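Side-chain contacts in peptidase S9 prolyl oligopeptidase catalytic domain-containing protein (Pyrococcus horikoshii, PDB 4HXF), which probably cleaves peptides as a serine peptidase of the prolyl oligopeptidase family, working as a self-compartmentalizing hexamer: residues L539-L544 and H578-R583; A571-G576 and Y593-E598; I491-T496 and S554-H559. All coordinates share one frame; numbering follows the deposited sequence. Where two conformers were deposited one is given.

Contact 1: residues L539-L544 and H578-R583. With Y3A (N-[(benzyloxy)carbonyl]glycyl-N-[(2S,3R)-4-chloro-3-hydroxy-1-phenylbutan-2-yl]glycinamide), chain B.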
loop_
_atom_site.group_PDB
_atom_site.type_symbol
_atom_site.label_atom_id
_atom_site.label_comp_id
_atom_site.label_asym_id
_atom_site.label_seq_id
_atom_site.Cartn_x
_atom_site.Cartn_y
_atom_site.Cartn_z
ATOM N N LEU A 539 44.585 -1.417 -5.650
ATOM C CA LEU A 539 43.122 -1.311 -5.502
ATOM C C LEU A 539 42.816 0.116 -5.299
ATOM O O LEU A 539 43.332 0.784 -4.346
ATOM C CB LEU A 539 42.605 -2.116 -4.294
ATOM C CG LEU A 539 41.116 -1.963 -4.035
ATOM C CD1 LEU A 539 40.184 -2.425 -5.187
ATOM C CD2 LEU A 539 40.847 -2.705 -2.694
ATOM N N LEU A 540 41.984 0.632 -6.184
ATOM C CA LEU A 540 41.416 1.985 -6.079
ATOM C C LEU A 540 40.006 1.887 -5.532
ATOM O O LEU A 540 39.187 1.025 -5.946
ATOM C CB LEU A 540 41.410 2.702 -7.461
ATOM C CG LEU A 540 42.789 3.133 -7.917
ATOM C CD1 LEU A 540 42.818 3.229 -9.491
ATOM C CD2 LEU A 540 43.204 4.472 -7.198
ATOM N N ILE A 541 39.708 2.703 -4.482
ATOM C CA ILE A 541 38.374 2.761 -3.914
ATOM C C ILE A 541 37.911 4.170 -4.086
ATOM O O ILE A 541 38.654 5.128 -3.744
ATOM C CB ILE A 541 38.411 2.393 -2.406
ATOM C CG1 ILE A 541 38.793 0.943 -2.219
ATOM C CG2 ILE A 541 37.004 2.641 -1.797
ATOM C CD1 ILE A 541 39.025 0.393 -0.814
ATOM N N HIS A 542 36.662 4.342 -4.519
ATOM C CA HIS A 542 36.067 5.657 -4.663
ATOM C C HIS A 542 34.594 5.577 -4.356
ATOM O O HIS A 542 34.051 4.510 -4.149
ATOM C CB HIS A 542 36.262 6.230 -6.049
ATOM C CG HIS A 542 36.497 7.728 -6.022
ATOM N ND1 HIS A 542 37.783 8.272 -5.959
ATOM C CD2 HIS A 542 35.593 8.813 -5.972
ATOM C CE1 HIS A 542 37.658 9.615 -5.923
ATOM N NE2 HIS A 542 36.369 9.952 -5.852
ATOM N N SER A 543 33.966 6.738 -4.075
ATOM C CA SER A 543 32.557 6.781 -3.843
ATOM C C SER A 543 31.934 7.860 -4.653
ATOM O O SER A 543 32.552 8.899 -4.928
ATOM C CB SER A 543 32.310 7.055 -2.368
ATOM O OG SER A 543 32.963 8.214 -1.921
ATOM N N LEU A 544 30.708 7.650 -5.054
ATOM C CA LEU A 544 30.064 8.540 -6.093
ATOM C C LEU A 544 29.616 9.891 -5.619
ATOM O O LEU A 544 29.276 10.748 -6.424
ATOM C CB LEU A 544 28.902 7.885 -6.802
ATOM C CG LEU A 544 29.328 6.781 -7.796
ATOM C CD1 LEU A 544 28.069 6.143 -8.491
ATOM C CD2 LEU A 544 30.295 7.319 -8.861
ATOM N N HIS A 578 33.227 12.011 0.804
ATOM C CA HIS A 578 34.666 11.847 1.016
ATOM C C HIS A 578 34.976 10.970 2.217
ATOM O O HIS A 578 35.887 10.132 2.173
ATOM C CB HIS A 578 35.242 13.257 1.161
ATOM C CG HIS A 578 36.755 13.361 1.087
ATOM N ND1 HIS A 578 37.526 12.887 0.009
ATOM C CD2 HIS A 578 37.622 14.046 1.956
ATOM C CE1 HIS A 578 38.817 13.179 0.233
ATOM N NE2 HIS A 578 38.883 13.906 1.444
ATOM N N GLY A 579 34.157 11.126 3.244
ATOM C CA GLY A 579 34.345 10.396 4.502
ATOM C C GLY A 579 33.593 9.068 4.610
ATOM O O GLY A 579 33.400 8.593 5.725
ATOM N N HIS A 580 33.167 8.479 3.491
ATOM C CA HIS A 580 32.293 7.297 3.532
ATOM C C HIS A 580 32.872 6.098 4.267
ATOM O O HIS A 580 32.083 5.291 4.757
ATOM C CB HIS A 580 31.908 6.890 2.127
ATOM C CG HIS A 580 33.059 6.305 1.325
ATOM N ND1 HIS A 580 33.129 4.967 0.993
ATOM C CD2 HIS A 580 34.097 6.928 0.653
ATOM C CE1 HIS A 580 34.215 4.736 0.225
ATOM N NE2 HIS A 580 34.847 5.948 0.040
ATOM N N SER A 581 34.205 6.046 4.440
ATOM C CA SER A 581 34.828 4.862 5.063
ATOM C C SER A 581 34.310 4.807 6.526
ATOM O O SER A 581 34.181 3.723 7.114
ATOM C CB SER A 581 36.345 4.951 4.978
ATOM O OG SER A 581 36.770 6.146 5.654
ATOM N N ILE A 582 34.044 6.003 7.059
ATOM C CA ILE A 582 33.528 6.119 8.451
ATOM C C ILE A 582 32.075 6.559 8.522
ATOM O O ILE A 582 31.387 6.237 9.469
ATOM C CB ILE A 582 34.477 6.975 9.381
ATOM C CG1 ILE A 582 34.753 8.309 8.800
ATOM C CG2 ILE A 582 35.843 6.255 9.643
ATOM C CD1 ILE A 582 35.440 9.211 9.854
ATOM N N ARG A 583 31.523 7.162 7.464
ATOM C CA ARG A 583 30.128 7.685 7.518
ATOM C C ARG A 583 29.127 7.057 6.592
ATOM O O ARG A 583 27.954 7.403 6.646
ATOM C CB ARG A 583 30.165 9.244 7.327
ATOM C CG ARG A 583 30.859 9.996 8.482
ATOM C CD ARG A 583 30.589 11.493 8.417
ATOM N NE ARG A 583 31.404 12.134 7.387
ATOM C CZ ARG A 583 32.716 12.429 7.503
ATOM N NH1 ARG A 583 33.399 12.141 8.622
ATOM N NH2 ARG A 583 33.372 13.019 6.490
HETATM N N3 Y3A B . 40.411 19.503 4.215
HETATM C CA3 Y3A B . 41.397 19.253 3.146
HETATM C C3 Y3A B . 40.800 18.116 2.310
HETATM O O3 Y3A B . 39.638 17.770 2.249
HETATM C C4 Y3A B . 41.398 14.800 1.853
HETATM O O4 Y3A B . 42.647 14.704 2.437
HETATM C CA4 Y3A B . 41.403 16.010 0.936
HETATM N N4 Y3A B . 41.882 17.145 1.768
HETATM C CB4 Y3A B . 42.484 16.009 -0.184
HETATM C CG4 Y3A B . 42.460 17.228 -1.046
HETATM C CD1 Y3A B . 41.395 17.602 -1.879
HETATM C CD2 Y3A B . 43.591 18.030 -1.100
HETATM C CE1 Y3A B . 41.418 18.726 -2.684
HETATM C CE2 Y3A B . 43.631 19.166 -1.896
HETATM C CZ4 Y3A B . 42.556 19.520 -2.649
HETATM C C15 Y3A B . 40.073 14.567 2.671
#
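Ser543 lays its CB over one face of the His580 imidazole, a CH-pi contact that shows how a short polar residue on a strand can seat an aromatic ring. CB lies 3.6 Å from the ring centroid of His580, only 14° off the normal. At the rim the fit is tighter still, with Ser543 OG 3.1 Å from His580 CD2. Ile541 adds a methyl at the ring edge, its CG2 coming to 4.0 Å from His580 CE1. Ile541 and Ser543 thus meet the same imidazole at edge and face, while His542 between them sends its CB the other way and bonds through NE2 to Cys549 O.

The torsions explain the seat. His580 is the first helical residue after the N-cap, Gly579, and its CG stands between its backbone N and carbonyl carbon (chi1 70°); this torsion brings one ring face under Ser543 CB. The ring's rotation is fixed at both nitrogens, ND1 by His588 and NE2 by Asn489 OD1. The same Asn489 donates its ND2 to Ser543 OG, whose single hydrogen the carbonyls of Gly576 and Ala577 would have to share. At the helix start, Gly579 O accepts Ile582 N and Arg583 N from opposite faces of its plane.

Two residues earlier, the CB of His578 leaves away from the strand, and with CG anti to the backbone N (chi1 -167°) the ring reaches the inhibitor. Its NE2 is covalently bound to C15 of the inhibitor at 1.8 Å, with inhibitor C4 in the ring plane at the edge. ND1 bonds to Asp546 OD2. With Ser466 as probable nucleophile, this is the histidine geometry of a Ser-His-Asp catalytic triad in an alpha/beta-hydrolase fold, alkylated by a chloromethyl ketone.

Contact 2: residues A571-G576 and Y593-E598; sequences AIFKKG and YKLFME
Leu595 rests one methyl, CD1, on both Ala571 and Phe573, an example of a helix gripping a strand through a single branched side chain. Its CD1 lies 3.9 Å from Ala571 CB and equally 3.9 Å from Phe573 CZ, so one carbon serves both partners. Leu595 CG is anti to its carbonyl carbon (chi1 -71°), which carries the branch off the helix toward the sheet, and Phe573 comes from the opposite direction, offering the far end of its ring. The methyl meets that ring obliquely. Leu595 was deposited in two conformers, and these distances belong to one of them.

Away from this apolar point the character changes. Lys594, partly exposed, reaches one turn along the helix to Glu598, NZ to OE2 at 3.0 Å, approaching from above the carboxylate plane; Arg602 takes the other oxygen of Glu598. Lys574 is partly exposed, its NZ bonded to Asp128 O of a second subunit, and Lys575 is exposed.

Strand 568-573 is the last of its sheet within the chain, bonded to strand 538-543 on one edge and continued on the other by an antiparallel strand of a second subunit. Helix 586-605 packs against it, Leu595 also touching helix 613-617 and Phe131 of that subunit.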
loop_
_atom_site.group_PDB
_atom_site.type_symbol
_atom_site.label_atom_id
_atom_site.label_comp_id
_atom_site.label_asym_id
_atom_site.label_seq_id
_atom_site.Cartn_x
_atom_site.Cartn_y
_atom_site.Cartn_z
ATOM N N ALA A 571 36.938 -0.215 -7.033
ATOM C CA ALA A 571 35.669 -0.409 -6.328
ATOM C C ALA A 571 35.024 0.954 -6.233
ATOM O O ALA A 571 35.624 1.850 -5.594
ATOM C CB ALA A 571 35.897 -1.073 -4.935
ATOM N N ILE A 572 33.852 1.136 -6.833
ATOM C CA ILE A 572 33.144 2.408 -6.886
ATOM C C ILE A 572 31.882 2.270 -6.068
ATOM O O ILE A 572 30.924 1.546 -6.416
ATOM C CB ILE A 572 32.804 2.882 -8.296
ATOM C CG1 ILE A 572 34.115 2.929 -9.128
ATOM C CG2 ILE A 572 32.118 4.258 -8.234
ATOM C CD1 ILE A 572 33.859 3.199 -10.638
ATOM N N PHE A 573 31.906 2.796 -4.843
ATOM C CA PHE A 573 30.734 2.730 -3.996
ATOM C C PHE A 573 29.690 3.731 -4.486
ATOM O O PHE A 573 30.022 4.852 -4.864
ATOM C CB PHE A 573 31.164 3.044 -2.557
ATOM C CG PHE A 573 31.831 1.851 -1.849
ATOM C CD1 PHE A 573 33.142 1.525 -2.168
ATOM C CD2 PHE A 573 31.108 0.936 -1.051
ATOM C CE1 PHE A 573 33.742 0.431 -1.634
ATOM C CE2 PHE A 573 31.726 -0.164 -0.543
ATOM C CZ PHE A 573 33.016 -0.457 -0.868
ATOM N N LYS A 574 28.495 3.239 -4.602
ATOM C CA LYS A 574 27.389 3.903 -5.290
ATOM C C LYS A 574 26.906 5.103 -4.480
ATOM O O LYS A 574 26.408 6.061 -5.092
ATOM C CB LYS A 574 26.247 2.930 -5.516
ATOM C CG LYS A 574 26.589 1.770 -6.496
ATOM C CD LYS A 574 25.260 1.151 -6.886
ATOM C CE LYS A 574 25.497 -0.231 -7.453
ATOM N NZ LYS A 574 24.265 -1.020 -7.583
ATOM N N LYS A 575 27.057 5.054 -3.159
ATOM C CA LYS A 575 26.755 6.180 -2.284
ATOM C C LYS A 575 27.983 6.505 -1.477
ATOM O O LYS A 575 28.960 5.765 -1.423
ATOM C CB LYS A 575 25.578 5.898 -1.313
ATOM C CG LYS A 575 24.273 5.463 -1.967
ATOM C CD LYS A 575 23.707 6.564 -2.857
ATOM N N GLY A 576 27.983 7.696 -0.908
ATOM C CA GLY A 576 28.994 8.087 0.021
ATOM C C GLY A 576 29.828 9.291 -0.423
ATOM O O GLY A 576 30.306 9.377 -1.547
ATOM N N TYR A 593 35.462 -2.613 4.450
ATOM C CA TYR A 593 36.455 -3.230 5.320
ATOM C C TYR A 593 36.861 -4.620 4.845
ATOM O O TYR A 593 38.052 -4.997 4.918
ATOM C CB TYR A 593 35.999 -3.267 6.780
ATOM C CG TYR A 593 35.838 -1.922 7.500
ATOM C CD1 TYR A 593 34.634 -1.599 8.161
ATOM C CD2 TYR A 593 36.852 -1.042 7.537
ATOM C CE1 TYR A 593 34.552 -0.418 8.886
ATOM C CE2 TYR A 593 36.761 0.195 8.185
ATOM C CZ TYR A 593 35.575 0.476 8.877
ATOM O OH TYR A 593 35.465 1.668 9.566
ATOM N N LYS A 594 35.909 -5.400 4.316
ATOM C CA LYS A 594 36.215 -6.759 3.934
ATOM C C LYS A 594 37.081 -6.724 2.648
ATOM O O LYS A 594 38.098 -7.455 2.489
ATOM C CB LYS A 594 34.912 -7.490 3.669
ATOM C CG LYS A 594 35.147 -8.909 3.180
ATOM C CD LYS A 594 35.934 -9.782 4.155
ATOM C CE LYS A 594 35.866 -11.277 3.812
ATOM N NZ LYS A 594 36.739 -12.177 4.642
ATOM N N LEU A 595 36.770 -5.788 1.712
ATOM C CA LEU A 595 37.618 -5.577 0.502
ATOM C C LEU A 595 39.053 -5.198 0.875
ATOM O O LEU A 595 40.028 -5.728 0.339
ATOM C CB LEU A 595 37.072 -4.493 -0.442
ATOM C CG LEU A 595 35.808 -4.750 -1.253
ATOM C CD1 LEU A 595 35.315 -3.462 -1.919
ATOM C CD2 LEU A 595 36.145 -5.843 -2.293
ATOM N N PHE A 596 39.162 -4.256 1.814
ATOM C CA PHE A 596 40.430 -3.744 2.232
ATOM C C PHE A 596 41.257 -4.888 2.801
ATOM O O PHE A 596 42.426 -5.101 2.425
ATOM C CB PHE A 596 40.164 -2.676 3.282
ATOM C CG PHE A 596 41.394 -1.967 3.863
ATOM C CD1 PHE A 596 41.768 -0.713 3.406
ATOM C CD2 PHE A 596 42.098 -2.512 4.940
ATOM C CE1 PHE A 596 42.870 -0.064 3.923
ATOM C CE2 PHE A 596 43.153 -1.837 5.520
ATOM C CZ PHE A 596 43.576 -0.628 4.961
ATOM N N MET A 597 40.688 -5.645 3.731
ATOM C CA MET A 597 41.482 -6.675 4.363
ATOM C C MET A 597 41.833 -7.783 3.378
ATOM O O MET A 597 42.979 -8.254 3.402
ATOM C CB MET A 597 40.851 -7.167 5.713
ATOM C CG MET A 597 39.547 -7.879 5.620
ATOM S SD MET A 597 38.568 -7.812 7.220
ATOM C CE MET A 597 38.534 -9.575 7.328
ATOM N N GLU A 598 40.908 -8.158 2.518
ATOM C CA GLU A 598 41.217 -9.220 1.586
ATOM C C GLU A 598 42.204 -8.879 0.495
ATOM O O GLU A 598 43.013 -9.716 0.102
ATOM C CB GLU A 598 39.952 -9.796 0.946
ATOM C CG GLU A 598 39.055 -10.535 1.941
ATOM C CD GLU A 598 39.777 -11.684 2.644
ATOM O OE1 GLU A 598 40.543 -12.414 1.933
ATOM O OE2 GLU A 598 39.641 -11.827 3.915
#

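Contact 3: residues I491-T496 and S554-H559; sequences ISYWLT and SLMFYH. With Y3A (N-[(benzyloxy)carbonyl]glycyl-N-[(2S,3R)-4-chloro-3-hydroxy-1-phenylbutan-2-yl]glycinamide), chain B.
Thr496 OG1 is hydrogen-bonded to Asp552 OD1, a polar hold that ties two parts of the alpha/beta-hydrolase domain together: helix 494-500, with Tyr493 at its N-cap, and helix 552-563, to which Asp552 belongs. Met556 CE is a van der Waals neighbour of the same oxygen, 3.7 Å from Thr496 OG1. Thr496 and Met556 meet tip to tip, and the thioether bends at its last torsion (chi3 -59°), which turns CE to Thr496. The bend also sets CE at the edge of the Tyr493 ring, near its plane, with Tyr493 CB 4.1 Å from it. At the far end of that ring, Tyr493 OH bonds to Tyr493 OH of a second subunit.

The backbones are nearest at Ser492 and Phe557. Ser492 CB rests on Phe557 CB at 3.7 Å and meets the phenyl ring obliquely, while its hydroxyl turns to the carbonyl of Gln553, so a serine supplies both an apolar and a polar hold on one helix.

The neighbours of Ser492 and Tyr493 face the inhibitor instead, lining the site of its phenyl group. Ile491 CD1 stands 3.9 Å from inhibitor CB4, and Ile491 CG2 sits 3.6 Å above the centre of the Trp494 ring, whose edge carries CZ3 to 3.9 Å from inhibitor CE2.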
loop_
_atom_site.group_PDB
_atom_site.type_symbol
_atom_site.label_atom_id
_atom_site.label_comp_id
_atom_site.label_asym_id
_atom_site.label_seq_id
_atom_site.Cartn_x
_atom_site.Cartn_y
_atom_site.Cartn_z
ATOM N N ILE A 491 43.925 11.666 -5.101
ATOM C CA ILE A 491 44.278 12.484 -6.239
ATOM C C ILE A 491 45.314 11.800 -7.088
ATOM O O ILE A 491 46.310 11.326 -6.598
ATOM C CB ILE A 491 44.826 13.873 -5.757
ATOM C CG1 ILE A 491 43.846 14.607 -4.872
ATOM C CG2 ILE A 491 45.217 14.726 -6.997
ATOM C CD1 ILE A 491 44.216 14.490 -3.354
ATOM N N SER A 492 45.012 11.743 -8.379
ATOM C CA SER A 492 45.924 11.375 -9.453
ATOM C C SER A 492 46.334 12.558 -10.360
ATOM O O SER A 492 47.408 12.435 -10.957
ATOM C CB SER A 492 45.485 10.190 -10.345
ATOM O OG SER A 492 44.316 10.467 -11.075
ATOM N N TYR A 493 45.489 13.578 -10.477
ATOM C CA TYR A 493 45.796 14.712 -11.291
ATOM C C TYR A 493 45.369 16.008 -10.713
ATOM O O TYR A 493 44.148 16.289 -10.592
ATOM C CB TYR A 493 45.191 14.521 -12.716
ATOM C CG TYR A 493 45.532 15.526 -13.789
ATOM C CD1 TYR A 493 46.675 16.384 -13.664
ATOM C CD2 TYR A 493 44.861 15.606 -14.973
ATOM C CE1 TYR A 493 47.026 17.281 -14.634
ATOM C CE2 TYR A 493 45.204 16.490 -15.946
ATOM C CZ TYR A 493 46.284 17.369 -15.795
ATOM O OH TYR A 493 46.655 18.193 -16.779
ATOM N N TRP A 494 46.345 16.851 -10.306
ATOM C CA TRP A 494 45.967 18.095 -9.674
ATOM C C TRP A 494 45.145 19.042 -10.528
ATOM O O TRP A 494 44.339 19.843 -9.966
ATOM C CB TRP A 494 47.195 18.826 -9.100
ATOM C CG TRP A 494 47.825 18.037 -7.995
ATOM C CD1 TRP A 494 49.050 17.401 -8.001
ATOM C CD2 TRP A 494 47.275 17.865 -6.671
ATOM N NE1 TRP A 494 49.269 16.823 -6.753
ATOM C CE2 TRP A 494 48.196 17.028 -5.958
ATOM C CE3 TRP A 494 46.108 18.247 -6.069
ATOM C CZ2 TRP A 494 48.016 16.674 -4.624
ATOM C CZ3 TRP A 494 45.926 17.895 -4.733
ATOM C CH2 TRP A 494 46.851 17.093 -4.051
ATOM N N LEU A 495 45.296 19.066 -11.837
ATOM C CA LEU A 495 44.604 20.079 -12.587
ATOM C C LEU A 495 43.102 19.853 -12.530
ATOM O O LEU A 495 42.317 20.802 -12.374
ATOM C CB LEU A 495 45.011 20.141 -14.070
ATOM C CG LEU A 495 44.495 21.347 -14.828
ATOM C CD1 LEU A 495 44.964 22.690 -14.292
ATOM C CD2 LEU A 495 44.862 21.352 -16.291
ATOM N N THR A 496 42.642 18.581 -12.590
ATOM C CA THR A 496 41.216 18.323 -12.429
ATOM C C THR A 496 40.714 18.535 -11.015
ATOM O O THR A 496 39.533 18.783 -10.772
ATOM C CB THR A 496 40.792 16.958 -13.005
ATOM O OG1 THR A 496 41.410 15.941 -12.230
ATOM C CG2 THR A 496 41.203 16.900 -14.488
ATOM N N SER A 554 40.187 8.769 -9.271
ATOM C CA SER A 554 40.406 7.304 -9.241
ATOM C C SER A 554 40.208 6.701 -10.603
ATOM O O SER A 554 41.044 5.880 -11.014
ATOM C CB SER A 554 39.603 6.517 -8.206
ATOM O OG SER A 554 39.972 6.896 -6.857
ATOM N N LEU A 555 39.126 7.083 -11.295
ATOM C CA LEU A 555 38.791 6.342 -12.536
ATOM C C LEU A 555 39.792 6.637 -13.661
ATOM O O LEU A 555 40.178 5.741 -14.466
ATOM C CB LEU A 555 37.346 6.585 -12.930
ATOM C CG LEU A 555 36.848 5.827 -14.181
ATOM C CD1 LEU A 555 37.116 4.307 -13.976
ATOM C CD2 LEU A 555 35.320 6.079 -14.457
ATOM N N MET A 556 40.297 7.865 -13.740
ATOM C CA MET A 556 41.303 8.180 -14.763
ATOM C C MET A 556 42.546 7.354 -14.529
ATOM O O MET A 556 43.113 6.866 -15.471
ATOM C CB MET A 556 41.612 9.684 -14.891
ATOM C CG MET A 556 40.501 10.548 -15.321
ATOM S SD MET A 556 41.051 12.253 -15.672
ATOM C CE MET A 556 41.748 12.753 -14.123
ATOM N N PHE A 557 43.019 7.287 -13.289
ATOM C CA PHE A 557 44.185 6.540 -12.900
ATOM C C PHE A 557 43.984 5.033 -13.213
ATOM O O PHE A 557 44.850 4.405 -13.853
ATOM C CB PHE A 557 44.581 6.805 -11.482
ATOM C CG PHE A 557 46.008 6.429 -11.113
ATOM C CD1 PHE A 557 47.148 6.753 -11.866
ATOM C CD2 PHE A 557 46.248 5.911 -9.847
ATOM C CE1 PHE A 557 48.402 6.384 -11.446
ATOM C CE2 PHE A 557 47.538 5.621 -9.412
ATOM C CZ PHE A 557 48.605 5.934 -10.166
ATOM N N TYR A 558 42.837 4.516 -12.865
ATOM C CA TYR A 558 42.439 3.166 -13.205
ATOM C C TYR A 558 42.484 2.892 -14.720
ATOM O O TYR A 558 43.199 1.947 -15.180
ATOM C CB TYR A 558 41.038 2.868 -12.680
ATOM C CG TYR A 558 40.554 1.466 -13.082
ATOM C CD1 TYR A 558 41.042 0.328 -12.466
ATOM C CD2 TYR A 558 39.728 1.304 -14.153
ATOM C CE1 TYR A 558 40.661 -0.940 -12.892
ATOM C CE2 TYR A 558 39.364 0.063 -14.627
ATOM C CZ TYR A 558 39.836 -1.071 -13.964
ATOM O OH TYR A 558 39.525 -2.345 -14.383
ATOM N N HIS A 559 41.796 3.729 -15.530
ATOM C CA HIS A 559 41.821 3.487 -16.973
ATOM C C HIS A 559 43.209 3.541 -17.621
ATOM O O HIS A 559 43.563 2.749 -18.500
ATOM C CB HIS A 559 40.912 4.480 -17.726
ATOM C CG HIS A 559 39.453 4.256 -17.565
ATOM N ND1 HIS A 559 38.513 5.226 -17.809
ATOM C CD2 HIS A 559 38.709 3.046 -17.360
ATOM C CE1 HIS A 559 37.234 4.633 -17.724
ATOM N NE2 HIS A 559 37.392 3.327 -17.473
HETATM N N3 Y3A B . 40.411 19.503 4.215
HETATM C CA3 Y3A B . 41.397 19.253 3.146
HETATM C C3 Y3A B . 40.800 18.116 2.310
HETATM O O3 Y3A B . 39.638 17.770 2.249
HETATM C C4 Y3A B . 41.398 14.800 1.853
HETATM O O4 Y3A B . 42.647 14.704 2.437
HETATM C CA4 Y3A B . 41.403 16.010 0.936
HETATM N N4 Y3A B . 41.882 17.145 1.768
HETATM C CB4 Y3A B . 42.484 16.009 -0.184
HETATM C CG4 Y3A B . 42.460 17.228 -1.046
HETATM C CD1 Y3A B . 41.395 17.602 -1.879
HETATM C CD2 Y3A B . 43.591 18.030 -1.100
HETATM C CE1 Y3A B . 41.418 18.726 -2.684
HETATM C CE2 Y3A B . 43.631 19.166 -1.896
HETATM C CZ4 Y3A B . 42.556 19.520 -2.649
HETATM C C15 Y3A B . 40.073 14.567 2.671
#

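All three contacts are buried, yet each brings its own chemistry. Contacts 1 and 2 rest on adjoining strands, bonded by Leu540 O to Ala571 N at 2.8 Å, and helices 580-583 and 586-605 follow one another along the chain. Contact 1, nearest the chain's centre, crosses by CH-pi and methyl contacts, its polar atoms bonded to residues outside the two segments; contact 2 is purely apolar across its segments and lies away from the inhibitor. Contact 3 joins a loop and the start of helix 494-500 to helix 552-563, its hydroxyls bonded just outside the segments. A hydrogen bond, His542 ND1 to Ser554 OG at 2.7 Å, links it to contact 1. Contacts 1 and 3 share the inhibitor, and every contact reaches a second subunit.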